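PDB 4HCW: thiaminase-I from Naegleria gruberi, which belongs to the thiaminase family and is probably built, like its relatives, on the two-lobed alpha/beta fold of the periplasmic binding proteins. Local coordinates for residues 158-161 / 162-166; 294-298 / 299-303; 73-76 / 77-81; 148-151 / 152-155; 190-193 / 194-197. All blocks are in the same frame, centred on the assembly; numbering follows the deposited sequence.

Interaction 1 (158-161 / 162-166); sequences SFTV and FGLYQ
The Phe162 ring, whose CB rests on Ser158 O one turn back (3.2 Å), carries Gln166 CG over one face, offset toward the rim. Tyr165 packs its CB on Val161 O, and its ring has Gln166 NE2 in plane at the edge. A third ring, that of Phe159, meets Tyr54 edge-to-face. All three stand on the first turns of helix 158-169, where the i to i+4 bonding of an alpha helix joins 158-161 to 162-166. CG of Phe162 is anti to the backbone N (chi1 168°), which carries the ring away from the preceding turn and onto Val346 and Cys349 of helix 343-353. Tyr165 leaves the helix in the same way and packs toward helix 193-203 through Ile195.

Along the backbone the bonds vary in quality. Phe162 N reaches Ser158 O at 3.0 Å. Gly163 N approaches Phe159 O at 3.2 Å from well above the carbonyl plane, 48° out of it, and Tyr165 N makes a weak bond to Val161 O. Straightest is Leu164 N to Thr160 O, 2.9 Å long with an angle of 177° at the hydrogen. This pair also meets through its side chains, which lie alongside one another, pointing the same way; both touch Val153 of helix 151-155. Their methyl groups touch where Thr160 CG2 comes within 4.1 Å of Leu164 CD1.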
loop_
_atom_site.group_PDB
_atom_site.type_symbol
_atom_site.label_atom_id
_atom_site.label_comp_id
_atom_site.label_asym_id
_atom_site.label_seq_id
_atom_site.Cartn_x
_atom_site.Cartn_y
_atom_site.Cartn_z
ATOM N N SER A 158 7.985 5.904 11.250
ATOM C CA SER A 158 6.911 6.819 11.623
ATOM C C SER A 158 5.563 6.385 11.058
ATOM O O SER A 158 4.552 6.387 11.761
ATOM C CB SER A 158 7.237 8.240 11.156
ATOM O OG SER A 158 8.474 8.681 11.687
ATOM N N PHE A 159 5.564 5.998 9.787
ATOM C CA PHE A 159 4.345 5.601 9.097
ATOM C C PHE A 159 3.802 4.278 9.635
ATOM O O PHE A 159 2.598 4.026 9.591
ATOM C CB PHE A 159 4.611 5.497 7.595
ATOM C CG PHE A 159 3.367 5.441 6.760
ATOM C CD1 PHE A 159 2.657 6.596 6.474
ATOM C CD2 PHE A 159 2.911 4.235 6.252
ATOM C CE1 PHE A 159 1.512 6.549 5.703
ATOM C CE2 PHE A 159 1.766 4.181 5.479
ATOM C CZ PHE A 159 1.066 5.340 5.203
ATOM N N THR A 160 4.697 3.438 10.145
ATOM C CA THR A 160 4.309 2.135 10.677
ATOM C C THR A 160 3.891 2.237 12.142
ATOM O O THR A 160 2.919 1.608 12.565
ATOM C CB THR A 160 5.447 1.106 10.531
ATOM O OG1 THR A 160 5.873 1.057 9.163
ATOM C CG2 THR A 160 4.979 -0.275 10.961
ATOM N N VAL A 161 4.629 3.033 12.911
ATOM C CA VAL A 161 4.291 3.288 14.306
ATOM C C VAL A 161 2.906 3.918 14.403
ATOM O O VAL A 161 2.077 3.503 15.215
ATOM C CB VAL A 161 5.321 4.219 14.975
ATOM C CG1 VAL A 161 4.816 4.694 16.330
ATOM C CG2 VAL A 161 6.662 3.515 15.114
ATOM N N PHE A 162 2.664 4.917 13.561
ATOM C CA PHE A 162 1.365 5.576 13.493
ATOM C C PHE A 162 0.267 4.607 13.057
ATOM O O PHE A 162 -0.833 4.613 13.608
ATOM C CB PHE A 162 1.427 6.767 12.531
ATOM C CG PHE A 162 0.080 7.333 12.174
ATOM C CD1 PHE A 162 -0.577 8.191 13.037
ATOM C CD2 PHE A 162 -0.524 7.012 10.967
ATOM C CE1 PHE A 162 -1.815 8.714 12.711
ATOM C CE2 PHE A 162 -1.761 7.531 10.636
ATOM C CZ PHE A 162 -2.407 8.383 11.508
ATOM N N GLY A 163 0.578 3.778 12.066
ATOM C CA GLY A 163 -0.393 2.858 11.500
ATOM C C GLY A 163 -0.856 1.777 12.458
ATOM O O GLY A 163 -2.055 1.607 12.675
ATOM N N LEU A 164 0.096 1.047 13.031
ATOM C CA LEU A 164 -0.223 -0.065 13.922
ATOM C C LEU A 164 -0.994 0.379 15.160
ATOM O O LEU A 164 -1.881 -0.332 15.630
ATOM C CB LEU A 164 1.045 -0.810 14.337
ATOM C CG LEU A 164 1.766 -1.580 13.232
ATOM C CD1 LEU A 164 2.893 -2.401 13.823
ATOM C CD2 LEU A 164 0.794 -2.469 12.471
ATOM N N TYR A 165 -0.651 1.552 15.683
ATOM C CA TYR A 165 -1.340 2.094 16.847
ATOM C C TYR A 165 -2.816 2.318 16.542
ATOM O O TYR A 165 -3.683 1.934 17.324
ATOM C CB TYR A 165 -0.689 3.401 17.306
ATOM C CG TYR A 165 -1.379 4.047 18.490
ATOM C CD1 TYR A 165 -1.069 3.670 19.791
ATOM C CD2 TYR A 165 -2.340 5.035 18.305
ATOM C CE1 TYR A 165 -1.701 4.256 20.876
ATOM C CE2 TYR A 165 -2.976 5.625 19.382
ATOM C CZ TYR A 165 -2.652 5.234 20.665
ATOM O OH TYR A 165 -3.283 5.823 21.736
ATOM N N GLN A 166 -3.093 2.932 15.398
ATOM C CA GLN A 166 -4.466 3.233 15.006
ATOM C C GLN A 166 -5.241 1.975 14.625
ATOM O O GLN A 166 -6.456 1.908 14.809
ATOM C CB GLN A 166 -4.488 4.242 13.856
ATOM C CG GLN A 166 -3.876 5.590 14.206
ATOM C CD GLN A 166 -4.657 6.328 15.277
ATOM O OE1 GLN A 166 -5.857 6.117 15.445
ATOM N NE2 GLN A 166 -3.974 7.200 16.010
#

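Interaction 2 (294-298 / 299-303); sequences DLLGL and GLTLP
Leu296 and Thr301 meet where helix 290-298 gives way to the chain leading into strand 302-303. The leucine has CG beside its backbone N (chi1 -73°); from there CD1 continues the extended chain while the other methyl, CD2, turns to Thr301 CB at 3.8 Å. Thr301 CG2 lies almost as near the same methyl, so the threonine meets the leucine with its carbon side. Both side chains also touch Tyr117 of strand 110-125, while Ile33 and Leu29 of helix 29-34 pack on Leu296 and Thr301 respectively. The result is a small apolar seam between the end of the helix and the mixed sheet.

Gly299, the other well-buried residue, contributes backbone alone. Leu296 O is gripped by two N-H groups that come from opposite faces of its carbonyl plane: Thr301 N at 2.9 Å and Gly299 N at 3.2 Å. The first lies closer to the plane; the second stands high above it, with a C=O...N angle of 112°. A third bond, weak, runs from Leu300 N to Gly297 O over 3.4 Å.

Leu300 takes a positive phi of 56°, and this turns the chain out of the helix, after which Leu302 pairs through its backbone with Leu118. The six-to-one bond from Thr301 to Leu296, combined with the weak inner bond from Leu300 to Gly297, is the signature of a Schellman motif with Leu300 as its C-prime residue.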
loop_
_atom_site.group_PDB
_atom_site.type_symbol
_atom_site.label_atom_id
_atom_site.label_comp_id
_atom_site.label_asym_id
_atom_site.label_seq_id
_atom_site.Cartn_x
_atom_site.Cartn_y
_atom_site.Cartn_z
ATOM N N ASP A 294 2.586 -6.876 -16.486
ATOM C CA ASP A 294 3.624 -7.900 -16.436
ATOM C C ASP A 294 4.873 -7.392 -15.722
ATOM O O ASP A 294 5.520 -8.132 -14.982
ATOM C CB ASP A 294 3.978 -8.392 -17.842
ATOM C CG ASP A 294 2.892 -9.265 -18.447
ATOM O OD1 ASP A 294 2.198 -9.969 -17.683
ATOM O OD2 ASP A 294 2.733 -9.248 -19.685
ATOM N N LEU A 295 5.203 -6.124 -15.948
ATOM C CA LEU A 295 6.343 -5.502 -15.286
ATOM C C LEU A 295 6.087 -5.348 -13.791
ATOM O O LEU A 295 6.995 -5.516 -12.978
ATOM C CB LEU A 295 6.661 -4.145 -15.915
ATOM C CG LEU A 295 7.338 -4.180 -17.286
ATOM C CD1 LEU A 295 7.367 -2.793 -17.899
ATOM C CD2 LEU A 295 8.745 -4.743 -17.173
ATOM N N LEU A 296 4.845 -5.028 -13.437
ATOM C CA LEU A 296 4.445 -4.946 -12.037
ATOM C C LEU A 296 4.596 -6.304 -11.363
ATOM O O LEU A 296 4.938 -6.388 -10.184
ATOM C CB LEU A 296 2.999 -4.461 -11.912
ATOM C CG LEU A 296 2.730 -2.984 -12.197
ATOM C CD1 LEU A 296 1.238 -2.696 -12.148
ATOM C CD2 LEU A 296 3.478 -2.107 -11.208
ATOM N N GLY A 297 4.345 -7.365 -12.125
ATOM C CA GLY A 297 4.468 -8.719 -11.620
ATOM C C GLY A 297 5.900 -9.092 -11.287
ATOM O O GLY A 297 6.144 -9.945 -10.435
ATOM N N LEU A 298 6.851 -8.450 -11.959
ATOM C CA LEU A 298 8.264 -8.721 -11.720
ATOM C C LEU A 298 8.713 -8.149 -10.380
ATOM O O LEU A 298 9.677 -8.625 -9.781
ATOM C CB LEU A 298 9.119 -8.148 -12.852
ATOM C CG LEU A 298 8.822 -8.671 -14.258
ATOM C CD1 LEU A 298 9.742 -8.020 -15.280
ATOM C CD2 LEU A 298 8.943 -10.186 -14.307
ATOM N N GLY A 299 8.005 -7.125 -9.913
ATOM C CA GLY A 299 8.328 -6.492 -8.648
ATOM C C GLY A 299 7.350 -6.862 -7.550
ATOM O O GLY A 299 7.369 -6.272 -6.469
ATOM N N LEU A 300 6.499 -7.844 -7.836
ATOM C CA LEU A 300 5.470 -8.301 -6.903
ATOM C C LEU A 300 4.556 -7.172 -6.438
ATOM O O LEU A 300 4.057 -7.186 -5.312
ATOM C CB LEU A 300 6.089 -9.019 -5.701
ATOM C CG LEU A 300 6.708 -10.388 -5.985
ATOM C CD1 LEU A 300 7.189 -11.037 -4.701
ATOM C CD2 LEU A 300 5.708 -11.285 -6.698
ATOM N N THR A 301 4.347 -6.193 -7.310
ATOM C CA THR A 301 3.426 -5.104 -7.026
ATOM C C THR A 301 2.017 -5.552 -7.390
ATOM O O THR A 301 1.810 -6.187 -8.425
ATOM C CB THR A 301 3.795 -3.833 -7.814
ATOM O OG1 THR A 301 5.156 -3.477 -7.541
ATOM C CG2 THR A 301 2.885 -2.676 -7.429
ATOM N N LEU A 302 1.051 -5.234 -6.537
ATOM C CA LEU A 302 -0.316 -5.690 -6.742
ATOM C C LEU A 302 -1.182 -4.620 -7.392
ATOM O O LEU A 302 -1.263 -3.497 -6.895
ATOM C CB LEU A 302 -0.942 -6.110 -5.412
ATOM C CG LEU A 302 -0.080 -6.957 -4.475
ATOM C CD1 LEU A 302 -0.843 -7.277 -3.201
ATOM C CD2 LEU A 302 0.378 -8.229 -5.166
ATOM N N PRO A 303 -1.826 -4.965 -8.517
ATOM C CA PRO A 303 -2.840 -4.094 -9.115
ATOM C C PRO A 303 -4.052 -4.012 -8.196
ATOM O O PRO A 303 -4.247 -4.900 -7.365
ATOM C CB PRO A 303 -3.207 -4.822 -10.411
ATOM C CG PRO A 303 -2.031 -5.692 -10.707
ATOM C CD PRO A 303 -1.526 -6.127 -9.368
#

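Interaction 3 (73-76 / 77-81); sequences LPYL and VSLGG
Tyr75 and Leu79 bring their side chains together at the C-terminal end of helix 73-77, where the helix runs out through a type I beta turn from Val77 to Gly80. The tyrosine sends CG anti to its backbone N (chi1 162°), and the phenol end of the ring leans toward the turn that follows. Leu79 keeps CG beside its own N instead, anti to the carbonyl carbon, and extends CD1 to the phenol end of Tyr75, 3.9 Å from CZ and as near to OH. The methyl comes at the ring obliquely. Leu79 CG meanwhile lies against Tyr75 O, so one leucine meets both the ring and the carbonyl of the same residue.

Val77 splits its branches: CG1 stands anti to the backbone N, whereas CG2 turns back over Leu73, 3.2 Å from Leu73 O and 4.4 Å from Leu73 CG. Both of these side chains also pack on Val107 of strand 106-107, and Leu76 reaches Phe66 and Thr68 of strand 65-69, which packs the short helix against two strands of the mixed sheet. The backbone follows with Val77 N bonded to Leu73 O and Ser78 N to Pro74 O at 3.0 Å. Gly80, with positive phi, completes the turn by giving its N-H to Val77 O (2.8 Å), and its carbonyl receives Ser269 OG.

Ser78 places OG between its backbone N and carbonyl carbon (chi1 60°), folded back on the helix, and OG donates to Tyr75 O at 2.9 Å from above the carbonyl plane.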
loop_
_atom_site.group_PDB
_atom_site.type_symbol
_atom_site.label_atom_id
_atom_site.label_comp_id
_atom_site.label_asym_id
_atom_site.label_seq_id
_atom_site.Cartn_x
_atom_site.Cartn_y
_atom_site.Cartn_z
ATOM N N LEU A 73 -6.441 10.643 1.192
ATOM C CA LEU A 73 -7.479 10.996 0.226
ATOM C C LEU A 73 -8.561 11.948 0.763
ATOM O O LEU A 73 -8.833 12.969 0.132
ATOM C CB LEU A 73 -8.101 9.742 -0.408
ATOM C CG LEU A 73 -9.057 9.992 -1.575
ATOM C CD1 LEU A 73 -8.344 10.727 -2.702
ATOM C CD2 LEU A 73 -9.651 8.684 -2.075
ATOM N N PRO A 74 -9.180 11.630 1.921
ATOM C CA PRO A 74 -10.211 12.552 2.417
ATOM C C PRO A 74 -9.659 13.939 2.744
ATOM O O PRO A 74 -10.341 14.938 2.506
ATOM C CB PRO A 74 -10.709 11.869 3.695
ATOM C CG PRO A 74 -10.380 10.432 3.508
ATOM C CD PRO A 74 -9.077 10.432 2.775
ATOM N N TYR A 75 -8.445 13.996 3.282
ATOM C CA TYR A 75 -7.790 15.273 3.545
ATOM C C TYR A 75 -7.498 16.000 2.239
ATOM O O TYR A 75 -7.541 17.229 2.175
ATOM C CB TYR A 75 -6.494 15.068 4.335
ATOM C CG TYR A 75 -5.549 16.252 4.282
ATOM C CD1 TYR A 75 -5.779 17.387 5.050
ATOM C CD2 TYR A 75 -4.426 16.232 3.463
ATOM C CE1 TYR A 75 -4.918 18.470 5.001
ATOM C CE2 TYR A 75 -3.560 17.309 3.409
ATOM C CZ TYR A 75 -3.810 18.425 4.179
ATOM O OH TYR A 75 -2.946 19.497 4.125
ATOM N N LEU A 76 -7.203 15.231 1.197
ATOM C CA LEU A 76 -6.915 15.796 -0.113
ATOM C C LEU A 76 -8.207 16.260 -0.779
ATOM O O LEU A 76 -8.202 17.186 -1.591
ATOM C CB LEU A 76 -6.198 14.764 -0.986
ATOM C CG LEU A 76 -5.321 15.287 -2.123
ATOM C CD1 LEU A 76 -4.323 16.309 -1.602
ATOM C CD2 LEU A 76 -4.602 14.131 -2.795
ATOM N N VAL A 77 -9.313 15.613 -0.424
ATOM C CA VAL A 77 -10.626 15.983 -0.941
ATOM C C VAL A 77 -11.108 17.300 -0.340
ATOM O O VAL A 77 -11.630 18.164 -1.047
ATOM C CB VAL A 77 -11.672 14.875 -0.673
ATOM C CG1 VAL A 77 -13.086 15.406 -0.857
ATOM C CG2 VAL A 77 -11.425 13.679 -1.579
ATOM N N SER A 78 -10.908 17.458 0.966
ATOM C CA SER A 78 -11.370 18.644 1.682
ATOM C C SER A 78 -10.648 19.923 1.256
ATOM O O SER A 78 -11.020 21.020 1.672
ATOM C CB SER A 78 -11.236 18.442 3.194
ATOM O OG SER A 78 -9.887 18.215 3.561
ATOM N N LEU A 79 -9.615 19.778 0.432
ATOM C CA LEU A 79 -8.901 20.930 -0.105
ATOM C C LEU A 79 -9.435 21.294 -1.488
ATOM O O LEU A 79 -9.124 22.358 -2.026
ATOM C CB LEU A 79 -7.396 20.658 -0.161
ATOM C CG LEU A 79 -6.743 20.284 1.171
ATOM C CD1 LEU A 79 -5.227 20.229 1.037
ATOM C CD2 LEU A 79 -7.155 21.254 2.268
ATOM N N GLY A 80 -10.236 20.397 -2.057
ATOM C CA GLY A 80 -10.914 20.654 -3.315
ATOM C C GLY A 80 -10.104 20.350 -4.562
ATOM O O GLY A 80 -10.641 20.347 -5.667
ATOM N N GLY A 81 -8.814 20.081 -4.385
ATOM C CA GLY A 81 -7.911 19.879 -5.507
ATOM C C GLY A 81 -8.138 18.621 -6.327
ATOM O O GLY A 81 -7.458 18.404 -7.330
#

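Interaction 4 (148-151 / 152-155); sequences IVYP and DVAS
Tyr150 occupies the N-cap of helix 151-155 and receives Val153 on its ring, at the end of a chain segment that enters the helix extended. Ile148 and Val149 bring the chain in, bonding through their backbones to Ser205 and Val207 and to Tyr227 and Val229 respectively.

At Tyr150 the side chain turns along the new helix: CG lies anti to the backbone N (chi1 -158°) and the ring turns its face to Val153. The valine's CG2 lies over the ring centre, 3.3 Å from the Tyr150 centroid and only 4° off the normal, a CH-pi contact. The methyl is therefore about equally far from all six ring carbons. Leu164 of helix 158-169 touches both partners, so the pair is part of the packing between the two consecutive helices. Tyr150 O begins the helical bonding, accepting Ala154 N at 2.9 Å and, weakly, Val153 N at 3.1 Å.

Pro151 follows as the first helical residue, where the N-H that proline lacks would not be used by the helix ladder. Its carbonyl has two donors, both from Ser155, which arrive on opposite faces of the carbonyl plane. Ser155 N is 2.9 Å from Pro151 O; Ser155 OG, folded back over the turn by a chi1 of 60°, closes on the same oxygen at 2.8 Å.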
loop_
_atom_site.group_PDB
_atom_site.type_symbol
_atom_site.label_atom_id
_atom_site.label_comp_id
_atom_site.label_asym_id
_atom_site.label_seq_id
_atom_site.Cartn_x
_atom_site.Cartn_y
_atom_site.Cartn_z
ATOM N N ILE A 148 9.634 -13.422 14.784
ATOM C CA ILE A 148 9.146 -12.855 13.532
ATOM C C ILE A 148 10.102 -11.781 13.014
ATOM O O ILE A 148 10.792 -11.130 13.797
ATOM C CB ILE A 148 7.741 -12.240 13.720
ATOM C CG1 ILE A 148 6.846 -13.189 14.518
ATOM C CG2 ILE A 148 7.098 -11.913 12.379
ATOM C CD1 ILE A 148 5.444 -12.665 14.737
ATOM N N VAL A 149 10.154 -11.613 11.696
ATOM C CA VAL A 149 10.902 -10.513 11.097
ATOM C C VAL A 149 9.946 -9.439 10.591
ATOM O O VAL A 149 9.102 -9.693 9.732
ATOM C CB VAL A 149 11.801 -10.982 9.938
ATOM C CG1 VAL A 149 12.367 -9.786 9.191
ATOM C CG2 VAL A 149 12.923 -11.858 10.463
ATOM N N TYR A 150 10.087 -8.235 11.135
ATOM C CA TYR A 150 9.206 -7.126 10.799
ATOM C C TYR A 150 10.029 -5.843 10.854
ATOM O O TYR A 150 10.002 -5.129 11.855
ATOM C CB TYR A 150 8.049 -7.073 11.799
ATOM C CG TYR A 150 6.806 -6.350 11.322
ATOM C CD1 TYR A 150 6.863 -5.423 10.288
ATOM C CD2 TYR A 150 5.574 -6.595 11.915
ATOM C CE1 TYR A 150 5.726 -4.763 9.860
ATOM C CE2 TYR A 150 4.433 -5.938 11.493
ATOM C CZ TYR A 150 4.514 -5.024 10.465
ATOM O OH TYR A 150 3.380 -4.370 10.043
ATOM N N PRO A 151 10.765 -5.554 9.769
ATOM C CA PRO A 151 11.757 -4.473 9.685
ATOM C C PRO A 151 11.219 -3.096 10.067
ATOM O O PRO A 151 11.913 -2.348 10.755
ATOM C CB PRO A 151 12.163 -4.487 8.208
ATOM C CG PRO A 151 11.888 -5.878 7.758
ATOM C CD PRO A 151 10.653 -6.292 8.497
ATOM N N ASP A 152 10.009 -2.765 9.625
ATOM C CA ASP A 152 9.431 -1.458 9.916
ATOM C C ASP A 152 9.140 -1.266 11.405
ATOM O O ASP A 152 9.317 -0.172 11.942
ATOM C CB ASP A 152 8.166 -1.224 9.088
ATOM C CG ASP A 152 8.470 -0.923 7.633
ATOM O OD1 ASP A 152 9.587 -0.443 7.343
ATOM O OD2 ASP A 152 7.591 -1.162 6.778
ATOM N N VAL A 153 8.698 -2.330 12.068
ATOM C CA VAL A 153 8.435 -2.278 13.502
ATOM C C VAL A 153 9.742 -2.264 14.289
ATOM O O VAL A 153 9.880 -1.540 15.275
ATOM C CB VAL A 153 7.571 -3.466 13.960
ATOM C CG1 VAL A 153 7.358 -3.427 15.465
ATOM C CG2 VAL A 153 6.243 -3.451 13.236
ATOM N N ALA A 154 10.701 -3.065 13.837
ATOM C CA ALA A 154 12.007 -3.136 14.477
ATOM C C ALA A 154 12.736 -1.799 14.395
ATOM O O ALA A 154 13.513 -1.449 15.283
ATOM C CB ALA A 154 12.846 -4.237 13.848
ATOM N N SER A 155 12.477 -1.054 13.327
ATOM C CA SER A 155 13.114 0.241 13.122
ATOM C C SER A 155 12.210 1.378 13.586
ATOM O O SER A 155 12.636 2.533 13.647
ATOM C CB SER A 155 13.479 0.431 11.649
ATOM O OG SER A 155 12.326 0.376 10.828
#

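Interaction 5 (190-193 / 194-197); sequences QVNK and DITQ
Asn192 lays its side chain obliquely across those of Asp194 and Ile195, forming an Asx turn at the N-cap of helix 193-203. With CG anti to the backbone N (chi1 -165°), the amide swings forward over the first turn and OD1 accepts Asp194 N at 3.0 Å, which satisfies one of the N-H groups a helix start leaves without a carbonyl partner. The planes of the amide and the Asp194 carboxylate are 54° apart, and the nearest approach between the two side chains is OD1 of Asn192 to Asp194 CB at 3.4 Å.

Ile195 meets the other part of the same side chain. Its CG1 lies beside its own backbone N and so leans back on the cap, 3.5 Å from Asn192 CG. Ile195 then continues onto Tyr165, Leu168 and Leu169 of helix 158-169. A capping box would have the residue at this position accept from the N-cap N-H; Ile195 cannot, and Asn192 N is instead hydrogen-bonded to Tyr165 OH.

Thr196 faces the incoming chain, with OG1 beside Val191 CG1 at 4.0 Å, but the hydroxyl has its hydrogen-bond partner in Phe356 O near the C-terminus. In the backbone, Lys193 O takes a weak bond from Gln197 N. The first full helical bond is the straighter one: Thr196 N lies in the carbonyl plane of Asn192, 3.0 Å from its O.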
loop_
_atom_site.group_PDB
_atom_site.type_symbol
_atom_site.label_atom_id
_atom_site.label_comp_id
_atom_site.label_asym_id
_atom_site.label_seq_id
_atom_site.Cartn_x
_atom_site.Cartn_y
_atom_site.Cartn_z
ATOM N N GLN A 190 -2.301 11.095 26.682
ATOM C CA GLN A 190 -3.382 10.758 25.767
ATOM C C GLN A 190 -3.088 9.437 25.063
ATOM O O GLN A 190 -3.933 8.900 24.348
ATOM C CB GLN A 190 -3.575 11.870 24.734
ATOM C CG GLN A 190 -3.792 13.248 25.339
ATOM C CD GLN A 190 -3.953 14.326 24.286
ATOM O OE1 GLN A 190 -4.280 14.041 23.134
ATOM N NE2 GLN A 190 -3.717 15.574 24.675
ATOM N N VAL A 191 -1.879 8.923 25.271
ATOM C CA VAL A 191 -1.479 7.642 24.701
ATOM C C VAL A 191 -2.196 6.495 25.406
ATOM O O VAL A 191 -2.045 6.308 26.612
ATOM C CB VAL A 191 0.045 7.427 24.814
ATOM C CG1 VAL A 191 0.422 6.023 24.361
ATOM C CG2 VAL A 191 0.794 8.477 24.007
ATOM N N ASN A 192 -2.981 5.735 24.647
ATOM C CA ASN A 192 -3.722 4.606 25.197
ATOM C C ASN A 192 -2.780 3.481 25.613
ATOM O O ASN A 192 -2.171 2.824 24.769
ATOM C CB ASN A 192 -4.746 4.097 24.180
ATOM C CG ASN A 192 -5.787 3.181 24.801
ATOM O OD1 ASN A 192 -5.485 2.376 25.683
ATOM N ND2 ASN A 192 -7.027 3.302 24.339
ATOM N N LYS A 193 -2.671 3.260 26.919
ATOM C CA LYS A 193 -1.736 2.278 27.462
ATOM C C LYS A 193 -2.101 0.839 27.105
ATOM O O LYS A 193 -1.229 -0.028 27.036
ATOM C CB LYS A 193 -1.610 2.432 28.980
ATOM C CG LYS A 193 -0.415 3.262 29.422
ATOM C CD LYS A 193 -0.464 4.668 28.852
ATOM C CE LYS A 193 0.758 5.474 29.257
ATOM N NZ LYS A 193 0.692 6.869 28.740
ATOM N N ASP A 194 -3.386 0.586 26.881
ATOM C CA ASP A 194 -3.840 -0.742 26.487
ATOM C C ASP A 194 -3.383 -1.065 25.069
ATOM O O ASP A 194 -3.050 -2.208 24.755
ATOM C CB ASP A 194 -5.362 -0.847 26.590
ATOM C CG ASP A 194 -5.860 -0.727 28.017
ATOM O OD1 ASP A 194 -5.133 -1.152 28.939
ATOM O OD2 ASP A 194 -6.979 -0.208 28.217
ATOM N N ILE A 195 -3.369 -0.045 24.217
ATOM C CA ILE A 195 -2.934 -0.201 22.835
ATOM C C ILE A 195 -1.413 -0.290 22.763
ATOM O O ILE A 195 -0.860 -1.062 21.978
ATOM C CB ILE A 195 -3.429 0.969 21.963
ATOM C CG1 ILE A 195 -4.950 1.096 22.065
ATOM C CG2 ILE A 195 -3.005 0.783 20.518
ATOM C CD1 ILE A 195 -5.696 -0.174 21.709
ATOM N N THR A 196 -0.741 0.499 23.598
ATOM C CA THR A 196 0.714 0.475 23.679
ATOM C C THR A 196 1.193 -0.879 24.214
ATOM O O THR A 196 2.317 -1.310 23.943
ATOM C CB THR A 196 1.252 1.654 24.536
ATOM O OG1 THR A 196 2.132 2.462 23.746
ATOM C CG2 THR A 196 1.994 1.163 25.772
ATOM N N GLN A 197 0.316 -1.552 24.954
ATOM C CA GLN A 197 0.595 -2.891 25.462
ATOM C C GLN A 197 0.620 -3.908 24.325
ATOM O O GLN A 197 1.511 -4.755 24.256
ATOM C CB GLN A 197 -0.454 -3.292 26.501
ATOM C CG GLN A 197 -0.330 -4.722 27.013
ATOM C CD GLN A 197 0.814 -4.904 27.994
ATOM O OE1 GLN A 197 1.981 -4.714 27.653
ATOM N NE2 GLN A 197 0.481 -5.276 29.225
#

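Interactions 1, 4 and 5 form one neighbourhood. Helix 158-169 of interaction 1, the most buried, packs through Leu164 CD1 on Val153 CG2 of interaction 4 (3.6 Å) and through Tyr165 on the start of helix 193-203 in interaction 5. Interactions 4 and 5 both start helices but differ in chemistry: a CH-pi contact between the N-cap tyrosine and a valine in one, an asparagine capping bond at a more exposed site in the other. Interactions 2 and 3 lie apart, on opposite sides of the chain's centre, their centres 29 Å from each other. Both end helices that lie against the mixed sheet, 2 with leucine at the positive-phi position and 3 with glycine.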